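Local coordinates for sister chromatid cohesion protein (Chaetomium thermophilum, PDB 5T8V), which probably acts as a cohesin loader that binds chromatin, the chain here being its C-terminal, HEAT-repeat fragment, at residues W108-V113 and E181-L186; F385-A390 and Y401-L405; I1204-F1208 and Q1274-I1279. All coordinates share one frame; numbering follows the deposited sequence.

Overall arrangement
The three contacts are samples taken in series along one long, mainly helical HEAT-repeat chain, and none touches another. Contact 1 lies near the N-terminal end of the fragment, about 62 Å from the centre of the chain. Contact 2 follows, its centre about 43 Å from that of contact 1 and on the same side of the chain's centre. Contact 3, in the C-terminal part, is about 61 Å from contact 2 and about 99 Å from contact 1, centre to centre. They illustrate three ways of joining helices: a loop laid on a helix, consecutive helices packed around a tyrosine, and crossed helices sharing an aromatic cluster.

Contact 1. Residues W108-V113 and E181-L186; sequences WGAQDV and ELFKAL
Where Gly109 comes up against Glu181, its backbone N is tied back to its own segment, at 2.7 Å from Asp112 OD1. The N-H points almost straight at that oxygen (161°) but meets it from above the carboxylate plane. The same aspartate lays its CB over the rim of one face of the Trp108 indole, whose ring in turn meets that of Trp116. These two contacts of Asp112 tie the turn leading into helix 112-117 together within its own segment. Across the interface the backbones come close, Gly109 CA lying 5.2 Å from Leu182 CA. Glu181 reaches over from helix 180-187 with CG anti to its N (chi1 -167°) and the rest of its chain extended, so that OE2 takes a weak hydrogen bond of 3.3 Å from Ala110 N while lying beside Ala110 CB. The contact therefore joins two short helices, far apart in sequence, at the N-terminal end of the HEAT-repeat fragment, with a loop rather than a helix flank supplying much of one side. Beside this polar contact the touching groups are apolar. Val113 sends its two branches to different partners: CG1 lies 3.4 Å from Leu182 CD1, the two side chains crossing at a slant, and CG2 rests 3.8 Å from Ala185 CB. Ala185 CB also touches Ala110 CA, at 3.8 Å. Leu186 CD2 approaches Val113 CG1 more distantly at 4.3 Å, its side chain also packing on Leu173 and Val244.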
ATOM      1  N   TRP A 108      39.313 -23.094 -39.695  1.00 48.05           N
ATOM      2  CA  TRP A 108      39.936 -24.361 -40.067  1.00 47.44           C
ATOM      3  C   TRP A 108      38.933 -25.368 -40.611  1.00 48.34           C
ATOM      4  O   TRP A 108      37.741 -25.304 -40.296  1.00 48.86           O
ATOM      5  CB  TRP A 108      40.665 -24.965 -38.858  1.00 44.77           C
ATOM      6  CG  TRP A 108      42.066 -24.457 -38.670  1.00 43.80           C
ATOM      7  CD1 TRP A 108      42.707 -23.512 -39.418  1.00 45.68           C
ATOM      8  CD2 TRP A 108      43.002 -24.878 -37.670  1.00 41.03           C
ATOM      9  NE1 TRP A 108      43.982 -23.318 -38.945  1.00 44.80           N
ATOM     10  CE2 TRP A 108      44.187 -24.144 -37.872  1.00 41.92           C
ATOM     11  CE3 TRP A 108      42.952 -25.803 -36.621  1.00 37.99           C
ATOM     12  CZ2 TRP A 108      45.312 -24.306 -37.069  1.00 40.25           C
ATOM     13  CZ3 TRP A 108      44.069 -25.961 -35.825  1.00 36.56           C
ATOM     14  CH2 TRP A 108      45.234 -25.216 -36.051  1.00 37.84           C
ATOM     15  N   GLY A 109      39.415 -26.298 -41.435  1.00 50.64           N
ATOM     16  CA  GLY A 109      38.612 -27.380 -41.946  1.00 52.81           C
ATOM     17  C   GLY A 109      38.996 -28.715 -41.337  1.00 52.62           C
ATOM     18  O   GLY A 109      39.823 -28.808 -40.428  1.00 51.45           O
ATOM     19  N   ALA A 110      38.378 -29.770 -41.870  1.00 62.39           N
ATOM     20  CA  ALA A 110      38.573 -31.100 -41.308  1.00 61.27           C
ATOM     21  C   ALA A 110      40.005 -31.595 -41.458  1.00 60.41           C
ATOM     22  O   ALA A 110      40.388 -32.545 -40.766  1.00 59.73           O
ATOM     23  CB  ALA A 110      37.608 -32.086 -41.960  1.00 63.90           C
ATOM     24  N   GLN A 111      40.804 -30.987 -42.337  1.00 59.96           N
ATOM     25  CA  GLN A 111      42.187 -31.409 -42.517  1.00 60.35           C
ATOM     26  C   GLN A 111      43.185 -30.541 -41.765  1.00 57.55           C
ATOM     27  O   GLN A 111      44.286 -31.015 -41.462  1.00 55.58           O
ATOM     28  CB  GLN A 111      42.556 -31.418 -44.005  1.00 64.49           C
ATOM     29  CG  GLN A 111      43.925 -32.026 -44.279  1.00 66.13           C
ATOM     30  CD  GLN A 111      44.156 -32.327 -45.746  1.00 69.52           C
ATOM     31  OE1 GLN A 111      43.303 -32.054 -46.592  1.00 71.13           O
ATOM     32  NE2 GLN A 111      45.314 -32.900 -46.054  1.00 70.73           N
ATOM     33  N   ASP A 112      42.836 -29.290 -41.460  1.00 48.58           N
ATOM     34  CA  ASP A 112      43.712 -28.467 -40.633  1.00 46.58           C
ATOM     35  C   ASP A 112      43.881 -29.069 -39.245  1.00 42.72           C
ATOM     36  O   ASP A 112      44.940 -28.914 -38.623  1.00 40.94           O
ATOM     37  CB  ASP A 112      43.157 -27.046 -40.533  1.00 48.06           C
ATOM     38  CG  ASP A 112      42.942 -26.408 -41.892  1.00 51.67           C
ATOM     39  OD1 ASP A 112      41.847 -26.585 -42.467  1.00 53.35           O
ATOM     40  OD2 ASP A 112      43.867 -25.729 -42.386  1.00 52.91           O
ATOM     41  N   VAL A 113      42.856 -29.765 -38.747  1.00 40.47           N
ATOM     42  CA  VAL A 113      42.960 -30.411 -37.445  1.00 38.78           C
ATOM     43  C   VAL A 113      43.861 -31.635 -37.504  1.00 38.19           C
ATOM     44  O   VAL A 113      44.390 -32.056 -36.471  1.00 36.35           O
ATOM     45  CB  VAL A 113      41.570 -30.804 -36.906  1.00 38.81           C
ATOM     46  CG1 VAL A 113      40.599 -29.630 -37.003  1.00 38.78           C
ATOM     47  CG2 VAL A 113      41.024 -32.021 -37.642  1.00 41.41           C
ATOM     48  N   GLU A 181      32.062 -28.035 -40.058  1.00 63.02           N
ATOM     49  CA  GLU A 181      33.096 -29.008 -40.392  1.00 60.72           C
ATOM     50  C   GLU A 181      34.125 -29.125 -39.274  1.00 56.72           C
ATOM     51  O   GLU A 181      34.475 -30.233 -38.849  1.00 55.71           O
ATOM     52  CB  GLU A 181      33.769 -28.612 -41.707  1.00 61.57           C
ATOM     53  CG  GLU A 181      34.639 -29.699 -42.314  1.00 61.43           C
ATOM     54  CD  GLU A 181      35.334 -29.245 -43.583  1.00 62.69           C
ATOM     55  OE1 GLU A 181      35.149 -28.073 -43.976  1.00 63.37           O
ATOM     56  OE2 GLU A 181      36.065 -30.059 -44.186  1.00 62.59           O
ATOM     57  N   LEU A 182      34.624 -27.989 -38.783  1.00 47.44           N
ATOM     58  CA  LEU A 182      35.604 -28.018 -37.702  1.00 43.22           C
ATOM     59  C   LEU A 182      35.030 -28.685 -36.458  1.00 39.77           C
ATOM     60  O   LEU A 182      35.703 -29.499 -35.810  1.00 37.05           O
ATOM     61  CB  LEU A 182      36.070 -26.597 -37.385  1.00 43.22           C
ATOM     62  CG  LEU A 182      36.990 -26.438 -36.172  1.00 41.58           C
ATOM     63  CD1 LEU A 182      38.202 -27.350 -36.280  1.00 40.90           C
ATOM     64  CD2 LEU A 182      37.425 -24.988 -36.030  1.00 41.90           C
ATOM     65  N   PHE A 183      33.785 -28.351 -36.108  1.00 35.12           N
ATOM     66  CA  PHE A 183      33.154 -28.953 -34.940  1.00 34.46           C
ATOM     67  C   PHE A 183      33.164 -30.472 -35.039  1.00 34.58           C
ATOM     68  O   PHE A 183      33.591 -31.166 -34.109  1.00 33.13           O
ATOM     69  CB  PHE A 183      31.722 -28.435 -34.786  1.00 36.16           C
ATOM     70  CG  PHE A 183      30.991 -29.011 -33.605  1.00 35.87           C
ATOM     71  CD1 PHE A 183      30.421 -30.272 -33.670  1.00 36.78           C
ATOM     72  CD2 PHE A 183      30.867 -28.287 -32.433  1.00 34.93           C
ATOM     73  CE1 PHE A 183      29.752 -30.803 -32.587  1.00 36.78           C
ATOM     74  CE2 PHE A 183      30.194 -28.814 -31.345  1.00 34.89           C
ATOM     75  CZ  PHE A 183      29.637 -30.074 -31.424  1.00 35.84           C
ATOM     76  N   LYS A 184      32.696 -31.013 -36.166  1.00 51.55           N
ATOM     77  CA  LYS A 184      32.639 -32.466 -36.287  1.00 54.06           C
ATOM     78  C   LYS A 184      34.034 -33.074 -36.367  1.00 49.97           C
ATOM     79  O   LYS A 184      34.254 -34.196 -35.890  1.00 49.60           O
ATOM     80  CB  LYS A 184      31.794 -32.851 -37.502  1.00 59.81           C
ATOM     81  CG  LYS A 184      30.464 -32.104 -37.538  1.00 64.52           C
ATOM     82  CD  LYS A 184      29.389 -32.831 -38.328  1.00 67.77           C
ATOM     83  CE  LYS A 184      28.076 -32.062 -38.265  1.00 70.25           C
ATOM     84  NZ  LYS A 184      27.003 -32.656 -39.109  1.00 73.56           N
ATOM     85  N   ALA A 185      34.992 -32.339 -36.934  1.00 35.01           N
ATOM     86  CA  ALA A 185      36.367 -32.824 -37.001  1.00 33.82           C
ATOM     87  C   ALA A 185      36.954 -33.019 -35.606  1.00 31.65           C
ATOM     88  O   ALA A 185      37.472 -34.095 -35.285  1.00 31.19           O
ATOM     89  CB  ALA A 185      37.216 -31.851 -37.817  1.00 33.88           C
ATOM     90  N   LEU A 186      36.889 -31.983 -34.762  1.00 41.64           N
ATOM     91  CA  LEU A 186      37.410 -32.106 -33.400  1.00 39.55           C
ATOM     92  C   LEU A 186      36.611 -33.127 -32.596  1.00 40.59           C
ATOM     93  O   LEU A 186      37.179 -33.917 -31.821  1.00 40.04           O
ATOM     94  CB  LEU A 186      37.381 -30.739 -32.715  1.00 38.48           C
ATOM     95  CG  LEU A 186      38.331 -29.685 -33.289  1.00 37.27           C
ATOM     96  CD1 LEU A 186      37.880 -28.285 -32.903  1.00 37.03           C
ATOM     97  CD2 LEU A 186      39.750 -29.938 -32.812  1.00 34.60           C
TER

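Contact 2. Residues F385-A390 and Y401-L405; sequences FIVNRA and YRNLL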
ATOM      1  N   PHE A 385      31.979  -0.898  -4.037  1.00 21.79           N
ATOM      2  CA  PHE A 385      32.114  -0.785  -5.485  1.00 24.48           C
ATOM      3  C   PHE A 385      30.753  -0.862  -6.173  1.00 25.91           C
ATOM      4  O   PHE A 385      30.361   0.054  -6.912  1.00 28.95           O
ATOM      5  CB  PHE A 385      33.052  -1.867  -6.017  1.00 24.87           C
ATOM      6  CG  PHE A 385      33.418  -1.682  -7.458  1.00 27.81           C
ATOM      7  CD1 PHE A 385      34.347  -0.724  -7.828  1.00 28.71           C
ATOM      8  CD2 PHE A 385      32.829  -2.455  -8.443  1.00 28.78           C
ATOM      9  CE1 PHE A 385      34.684  -0.544  -9.155  1.00 30.45           C
ATOM     10  CE2 PHE A 385      33.166  -2.280  -9.772  1.00 30.54           C
ATOM     11  CZ  PHE A 385      34.094  -1.323 -10.127  1.00 31.54           C
ATOM     12  N   ILE A 386      30.004  -1.942  -5.926  1.00 20.25           N
ATOM     13  CA  ILE A 386      28.809  -2.189  -6.730  1.00 20.60           C
ATOM     14  C   ILE A 386      27.730  -1.149  -6.443  1.00 21.18           C
ATOM     15  O   ILE A 386      27.019  -0.716  -7.358  1.00 22.48           O
ATOM     16  CB  ILE A 386      28.289  -3.625  -6.525  1.00 20.74           C
ATOM     17  CG1 ILE A 386      27.998  -3.914  -5.049  1.00 20.56           C
ATOM     18  CG2 ILE A 386      29.289  -4.627  -7.101  1.00 20.38           C
ATOM     19  CD1 ILE A 386      27.287  -5.251  -4.822  1.00 20.00           C
ATOM     20  N   VAL A 387      27.580  -0.729  -5.186  1.00 19.26           N
ATOM     21  CA  VAL A 387      26.625   0.340  -4.896  1.00 20.07           C
ATOM     22  C   VAL A 387      27.094   1.643  -5.527  1.00 21.77           C
ATOM     23  O   VAL A 387      26.325   2.346  -6.198  1.00 23.17           O
ATOM     24  CB  VAL A 387      26.423   0.496  -3.377  1.00 19.10           C
ATOM     25  CG1 VAL A 387      25.474   1.658  -3.081  1.00 20.19           C
ATOM     26  CG2 VAL A 387      25.878  -0.790  -2.776  1.00 17.62           C
ATOM     27  N   ASN A 388      28.369   1.977  -5.323  1.00 22.36           N
ATOM     28  CA  ASN A 388      28.925   3.203  -5.879  1.00 24.08           C
ATOM     29  C   ASN A 388      28.575   3.347  -7.353  1.00 25.58           C
ATOM     30  O   ASN A 388      27.963   4.337  -7.764  1.00 27.13           O
ATOM     31  CB  ASN A 388      30.439   3.227  -5.696  1.00 23.96           C
ATOM     32  CG  ASN A 388      31.089   4.368  -6.449  1.00 27.36           C
ATOM     33  OD1 ASN A 388      30.635   5.512  -6.379  1.00 27.19           O
ATOM     34  ND2 ASN A 388      32.141   4.057  -7.198  1.00 29.57           N
ATOM     35  N   ARG A 389      28.960   2.368  -8.171  1.00 33.44           N
ATOM     36  CA  ARG A 389      28.690   2.515  -9.595  1.00 36.81           C
ATOM     37  C   ARG A 389      27.270   2.114  -9.974  1.00 36.65           C
ATOM     38  O   ARG A 389      26.887   2.280 -11.137  1.00 38.06           O
ATOM     39  CB  ARG A 389      29.705   1.726 -10.419  1.00 39.73           C
ATOM     40  CG  ARG A 389      29.689   0.238 -10.218  1.00 40.87           C
ATOM     41  CD  ARG A 389      30.826  -0.409 -10.998  1.00 44.44           C
ATOM     42  NE  ARG A 389      30.808  -0.049 -12.418  1.00 48.09           N
ATOM     43  CZ  ARG A 389      31.468   0.977 -12.953  1.00 50.00           C
ATOM     44  NH1 ARG A 389      32.215   1.773 -12.197  1.00 50.00           N
ATOM     45  NH2 ARG A 389      31.380   1.211 -14.256  1.00 52.10           N
ATOM     46  N   ALA A 390      26.479   1.600  -9.030  1.00 28.14           N
ATOM     47  CA  ALA A 390      25.043   1.512  -9.256  1.00 27.96           C
ATOM     48  C   ALA A 390      24.401   2.889  -9.205  1.00 30.44           C
ATOM     49  O   ALA A 390      23.430   3.148  -9.925  1.00 31.44           O
ATOM     50  CB  ALA A 390      24.393   0.589  -8.223  1.00 25.48           C
ATOM     51  N   TYR A 401      24.506  -0.278 -14.569  1.00 65.06           N
ATOM     52  CA  TYR A 401      25.141  -1.211 -13.649  1.00 60.69           C
ATOM     53  C   TYR A 401      24.201  -1.717 -12.567  1.00 56.43           C
ATOM     54  O   TYR A 401      24.493  -2.745 -11.945  1.00 53.96           O
ATOM     55  CB  TYR A 401      26.353  -0.560 -12.976  1.00 63.69           C
ATOM     56  CG  TYR A 401      27.255  -1.561 -12.291  1.00 62.83           C
ATOM     57  CD1 TYR A 401      28.313  -2.145 -12.974  1.00 63.39           C
ATOM     58  CD2 TYR A 401      27.043  -1.933 -10.967  1.00 60.78           C
ATOM     59  CE1 TYR A 401      29.139  -3.063 -12.360  1.00 61.78           C
ATOM     60  CE2 TYR A 401      27.866  -2.851 -10.344  1.00 59.19           C
ATOM     61  CZ  TYR A 401      28.913  -3.414 -11.047  1.00 59.72           C
ATOM     62  OH  TYR A 401      29.742  -4.330 -10.443  1.00 58.26           O
ATOM     63  N   ARG A 402      23.087  -1.026 -12.328  1.00 59.65           N
ATOM     64  CA  ARG A 402      22.169  -1.440 -11.275  1.00 55.69           C
ATOM     65  C   ARG A 402      21.704  -2.878 -11.468  1.00 52.72           C
ATOM     66  O   ARG A 402      21.397  -3.569 -10.488  1.00 51.69           O
ATOM     67  CB  ARG A 402      20.972  -0.494 -11.236  1.00 57.55           C
ATOM     68  CG  ARG A 402      20.144  -0.607  -9.978  1.00 58.55           C
ATOM     69  CD  ARG A 402      18.961   0.336 -10.023  1.00 62.49           C
ATOM     70  NE  ARG A 402      18.166   0.254  -8.806  1.00 61.73           N
ATOM     71  CZ  ARG A 402      17.385  -0.774  -8.490  1.00 59.14           C
ATOM     72  NH1 ARG A 402      17.293  -1.820  -9.299  1.00 58.63           N
ATOM     73  NH2 ARG A 402      16.696  -0.758  -7.360  1.00 57.24           N
ATOM     74  N   ASN A 403      21.650  -3.350 -12.716  1.00 52.29           N
ATOM     75  CA  ASN A 403      21.228  -4.722 -12.964  1.00 50.51           C
ATOM     76  C   ASN A 403      22.243  -5.725 -12.434  1.00 47.04           C
ATOM     77  O   ASN A 403      21.863  -6.812 -11.986  1.00 45.70           O
ATOM     78  CB  ASN A 403      20.998  -4.941 -14.458  1.00 54.19           C
ATOM     79  CG  ASN A 403      20.397  -6.299 -14.759  1.00 54.86           C
ATOM     80  OD1 ASN A 403      21.091  -7.216 -15.199  1.00 55.43           O
ATOM     81  ND2 ASN A 403      19.098  -6.439 -14.513  1.00 54.21           N
ATOM     82  N   LEU A 404      23.532  -5.384 -12.475  1.00 43.41           N
ATOM     83  CA  LEU A 404      24.542  -6.277 -11.918  1.00 40.42           C
ATOM     84  C   LEU A 404      24.465  -6.306 -10.398  1.00 37.11           C
ATOM     85  O   LEU A 404      24.646  -7.362  -9.783  1.00 36.80           O
ATOM     86  CB  LEU A 404      25.932  -5.856 -12.382  1.00 41.24           C
ATOM     87  CG  LEU A 404      26.141  -5.979 -13.891  1.00 45.65           C
ATOM     88  CD1 LEU A 404      25.967  -4.634 -14.578  1.00 47.64           C
ATOM     89  CD2 LEU A 404      27.503  -6.572 -14.192  1.00 45.70           C
ATOM     90  N   LEU A 405      24.205  -5.156  -9.774  1.00 22.18           N
ATOM     91  CA  LEU A 405      23.914  -5.142  -8.345  1.00 20.00           C
ATOM     92  C   LEU A 405      22.733  -6.051  -8.031  1.00 19.55           C
ATOM     93  O   LEU A 405      22.783  -6.853  -7.091  1.00 18.16           O
ATOM     94  CB  LEU A 405      23.639  -3.711  -7.885  1.00 20.39           C
ATOM     95  CG  LEU A 405      22.991  -3.512  -6.511  1.00 19.30           C
ATOM     96  CD1 LEU A 405      23.761  -4.230  -5.422  1.00 17.61           C
ATOM     97  CD2 LEU A 405      22.897  -2.031  -6.193  1.00 20.07           C
TER
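Tyr401, the residue just before helix 402-414, inserts its ring against the last turns of helix 357-391. The two helices are consecutive, separated by a short linker that is partly unmodelled, in the helix-loop-helix manner from which HEAT-repeat solenoids are built. The tyrosine ring is sandwiched: Arg389 CG sits over the middle of one face, 3.5 Å from the ring centroid in a CH-pi contact, and Leu404 CB backs the opposite face. Arg389 CD follows CG across the ring, and a bend at chi3 (-54°) brings NE over it near Tyr401 CD1, with the guanidinium upright against the ring, their planes 89° apart; its NH2 forms a salt bridge with Glu284. At the phenol end, Ile386 CG2 meets the ring edge in its plane, and Tyr401 OH in turn lies at the edge of the Phe385 ring, 4.0 Å from CE2. Next along, Arg402 contributes mainly backbone, its CA lying 4.3 Å from Ala390 CB, while its guanidinium turns off to salt bridges with Glu454 and Asp406. One turn later Leu405 divides its methyls between two partners: CD1 is 3.7 Å from Ile386 CD1, and CD2 rests 3.6 Å from Ala390 CB.

Contact 3. Residues I1204-F1208 and Q1274-I1279; sequences IQSIF and QYSRFI
Three aromatic rings form a cluster with oblique planes: Phe1208 of one helix lodges between Tyr1275 and Phe1278 of the other, its ring centroid 5.2 Å from each of theirs. The plane of Phe1208 is inclined at 50° to Tyr1275 and 48° to Phe1278. In all three residues CG is anti to the backbone N, which carries each ring out from its helix into the shared space. Tyr1275 also touches through its backbone: CA lies over one face of the Phe1208 ring in a CH-pi contact, 3.9 Å from the centroid. The side chains of Phe1208 and Phe1278 run alongside one another, pointing opposite ways, with Phe1208 CD1 3.4 Å from Phe1278 CG and Phe1208 CB off-centre over the Phe1278 ring. At the CZ edge of Phe1208 lies Gln1274 CG, in the ring plane and 3.5 Å from Phe1208 CZ.

Aliphatic groups complete the interface. Ile1204 CG2 approaches the Tyr1275 ring at its edge, 3.8 Å from CE1, and also touches Ile1279 CG2, whereas Ile1207 CG2 reaches Phe1278 CZ at 3.9 Å. The buried phenol is satisfied elsewhere: Tyr1275 OH is hydrogen-bonded to Gln1255 OE1, an oxygen that Gln1205 NE2 also meets weakly.

The axes of the two segments pass 10.8 Å apart and cross at 101°, nearly perpendicular, within the sister chromatid cohesion C-terminal region. Helix 1243-1254 adjoins the contact, its Leu1252 touching both Ile1204 and Ile1279, and on helix 1163-1169 Ile1167 meets Ile1207.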
ATOM      1  N   ILE A1204     -21.610  39.132  -2.929  1.00 47.46           N
ATOM      2  CA  ILE A1204     -20.488  39.160  -1.995  1.00 46.01           C
ATOM      3  C   ILE A1204     -20.905  39.829  -0.691  1.00 46.75           C
ATOM      4  O   ILE A1204     -20.737  39.267   0.400  1.00 46.87           O
ATOM      5  CB  ILE A1204     -19.279  39.868  -2.635  1.00 45.15           C
ATOM      6  CG1 ILE A1204     -18.840  39.118  -3.898  1.00 44.82           C
ATOM      7  CG2 ILE A1204     -18.121  39.962  -1.644  1.00 44.40           C
ATOM      8  CD1 ILE A1204     -17.867  39.883  -4.766  1.00 45.21           C
ATOM      9  N   GLN A1205     -21.460  41.041  -0.785  1.00 47.63           N
ATOM     10  CA  GLN A1205     -21.952  41.724   0.407  1.00 48.75           C
ATOM     11  C   GLN A1205     -22.903  40.833   1.194  1.00 49.05           C
ATOM     12  O   GLN A1205     -22.850  40.787   2.429  1.00 49.09           O
ATOM     13  CB  GLN A1205     -22.649  43.027   0.010  1.00 50.78           C
ATOM     14  CG  GLN A1205     -21.735  44.043  -0.663  1.00 51.84           C
ATOM     15  CD  GLN A1205     -22.503  45.084  -1.458  1.00 53.40           C
ATOM     16  OE1 GLN A1205     -23.733  45.150  -1.398  1.00 54.35           O
ATOM     17  NE2 GLN A1205     -21.778  45.901  -2.216  1.00 53.36           N
ATOM     18  N   SER A1206     -23.775  40.107   0.491  1.00 40.91           N
ATOM     19  CA  SER A1206     -24.731  39.231   1.161  1.00 41.16           C
ATOM     20  C   SER A1206     -24.018  38.117   1.915  1.00 40.69           C
ATOM     21  O   SER A1206     -24.351  37.819   3.066  1.00 41.15           O
ATOM     22  CB  SER A1206     -25.709  38.648   0.142  1.00 40.97           C
ATOM     23  OG  SER A1206     -26.613  37.752   0.762  1.00 41.23           O
ATOM     24  N   ILE A1207     -23.035  37.480   1.276  1.00 40.16           N
ATOM     25  CA  ILE A1207     -22.299  36.409   1.942  1.00 40.15           C
ATOM     26  C   ILE A1207     -21.610  36.940   3.190  1.00 40.59           C
ATOM     27  O   ILE A1207     -21.603  36.285   4.240  1.00 41.05           O
ATOM     28  CB  ILE A1207     -21.294  35.761   0.971  1.00 39.83           C
ATOM     29  CG1 ILE A1207     -22.044  35.043  -0.157  1.00 39.75           C
ATOM     30  CG2 ILE A1207     -20.385  34.774   1.713  1.00 40.16           C
ATOM     31  CD1 ILE A1207     -21.150  34.511  -1.259  1.00 39.74           C
ATOM     32  N   PHE A1208     -21.024  38.137   3.103  1.00 43.29           N
ATOM     33  CA  PHE A1208     -20.354  38.708   4.267  1.00 44.07           C
ATOM     34  C   PHE A1208     -21.346  38.977   5.393  1.00 45.54           C
ATOM     35  O   PHE A1208     -21.117  38.583   6.543  1.00 45.64           O
ATOM     36  CB  PHE A1208     -19.619  39.992   3.885  1.00 44.32           C
ATOM     37  CG  PHE A1208     -19.069  40.741   5.065  1.00 45.32           C
ATOM     38  CD1 PHE A1208     -18.047  40.201   5.828  1.00 45.05           C
ATOM     39  CD2 PHE A1208     -19.577  41.980   5.416  1.00 47.26           C
ATOM     40  CE1 PHE A1208     -17.543  40.883   6.917  1.00 46.61           C
ATOM     41  CE2 PHE A1208     -19.075  42.668   6.504  1.00 48.73           C
ATOM     42  CZ  PHE A1208     -18.056  42.118   7.255  1.00 48.40           C
ATOM     43  N   GLN A1274     -13.724  45.456   8.164  1.00 77.38           N
ATOM     44  CA  GLN A1274     -14.149  44.080   8.393  1.00 75.21           C
ATOM     45  C   GLN A1274     -14.485  43.394   7.076  1.00 70.84           C
ATOM     46  O   GLN A1274     -14.085  42.246   6.839  1.00 69.56           O
ATOM     47  CB  GLN A1274     -15.351  44.062   9.339  1.00 76.85           C
ATOM     48  CG  GLN A1274     -15.782  42.673   9.790  1.00 78.36           C
ATOM     49  CD  GLN A1274     -14.749  41.995  10.667  1.00 80.67           C
ATOM     50  OE1 GLN A1274     -14.477  42.435  11.784  1.00 83.76           O
ATOM     51  NE2 GLN A1274     -14.166  40.913  10.163  1.00 79.38           N
ATOM     52  N   TYR A1275     -15.212  44.092   6.200  1.00 53.20           N
ATOM     53  CA  TYR A1275     -15.554  43.539   4.892  1.00 51.50           C
ATOM     54  C   TYR A1275     -14.303  43.321   4.043  1.00 50.97           C
ATOM     55  O   TYR A1275     -14.099  42.238   3.474  1.00 49.72           O
ATOM     56  CB  TYR A1275     -16.539  44.485   4.199  1.00 51.82           C
ATOM     57  CG  TYR A1275     -16.999  44.056   2.825  1.00 50.52           C
ATOM     58  CD1 TYR A1275     -17.458  42.767   2.593  1.00 49.47           C
ATOM     59  CD2 TYR A1275     -17.003  44.954   1.766  1.00 50.69           C
ATOM     60  CE1 TYR A1275     -17.888  42.379   1.336  1.00 49.37           C
ATOM     61  CE2 TYR A1275     -17.431  44.578   0.509  1.00 50.41           C
ATOM     62  CZ  TYR A1275     -17.874  43.289   0.298  1.00 50.08           C
ATOM     63  OH  TYR A1275     -18.302  42.910  -0.954  1.00 50.14           O
ATOM     64  N   SER A1276     -13.447  44.342   3.957  1.00 68.34           N
ATOM     65  CA  SER A1276     -12.207  44.222   3.198  1.00 68.38           C
ATOM     66  C   SER A1276     -11.395  43.022   3.666  1.00 66.73           C
ATOM     67  O   SER A1276     -10.952  42.202   2.855  1.00 66.73           O
ATOM     68  CB  SER A1276     -11.391  45.509   3.330  1.00 70.83           C
ATOM     69  OG  SER A1276     -12.090  46.615   2.785  1.00 73.06           O
ATOM     70  N   ARG A1277     -11.188  42.904   4.979  1.00 56.79           N
ATOM     71  CA  ARG A1277     -10.512  41.730   5.520  1.00 55.73           C
ATOM     72  C   ARG A1277     -11.201  40.452   5.063  1.00 53.24           C
ATOM     73  O   ARG A1277     -10.546  39.495   4.625  1.00 52.27           O
ATOM     74  CB  ARG A1277     -10.484  41.802   7.047  1.00 57.42           C
ATOM     75  CG  ARG A1277      -9.800  40.611   7.701  1.00 58.19           C
ATOM     76  CD  ARG A1277      -9.863  40.686   9.213  1.00 59.87           C
ATOM     77  NE  ARG A1277      -8.927  39.753   9.832  1.00 61.50           N
ATOM     78  CZ  ARG A1277      -8.678  39.693  11.136  1.00 64.14           C
ATOM     79  NH1 ARG A1277      -9.294  40.515  11.976  1.00 65.51           N
ATOM     80  NH2 ARG A1277      -7.803  38.811  11.601  1.00 65.41           N
ATOM     81  N   PHE A1278     -12.533  40.422   5.156  1.00 58.05           N
ATOM     82  CA  PHE A1278     -13.269  39.226   4.772  1.00 57.47           C
ATOM     83  C   PHE A1278     -12.938  38.802   3.348  1.00 57.36           C
ATOM     84  O   PHE A1278     -12.773  37.607   3.075  1.00 58.05           O
ATOM     85  CB  PHE A1278     -14.775  39.450   4.918  1.00 57.38           C
ATOM     86  CG  PHE A1278     -15.607  38.370   4.284  1.00 56.47           C
ATOM     87  CD1 PHE A1278     -15.772  37.148   4.910  1.00 56.80           C
ATOM     88  CD2 PHE A1278     -16.219  38.574   3.059  1.00 56.07           C
ATOM     89  CE1 PHE A1278     -16.531  36.150   4.327  1.00 56.79           C
ATOM     90  CE2 PHE A1278     -16.978  37.584   2.472  1.00 55.82           C
ATOM     91  CZ  PHE A1278     -17.136  36.370   3.106  1.00 56.33           C
ATOM     92  N   ILE A1279     -12.828  39.760   2.421  1.00 50.99           N
ATOM     93  CA  ILE A1279     -12.660  39.403   1.013  1.00 51.11           C
ATOM     94  C   ILE A1279     -11.203  39.403   0.562  1.00 50.57           C
ATOM     95  O   ILE A1279     -10.934  39.051  -0.593  1.00 50.78           O
ATOM     96  CB  ILE A1279     -13.503  40.306   0.086  1.00 52.09           C
ATOM     97  CG1 ILE A1279     -13.073  41.770   0.176  1.00 52.79           C
ATOM     98  CG2 ILE A1279     -14.982  40.159   0.423  1.00 52.47           C
ATOM     99  CD1 ILE A1279     -13.798  42.664  -0.823  1.00 53.36           C
TER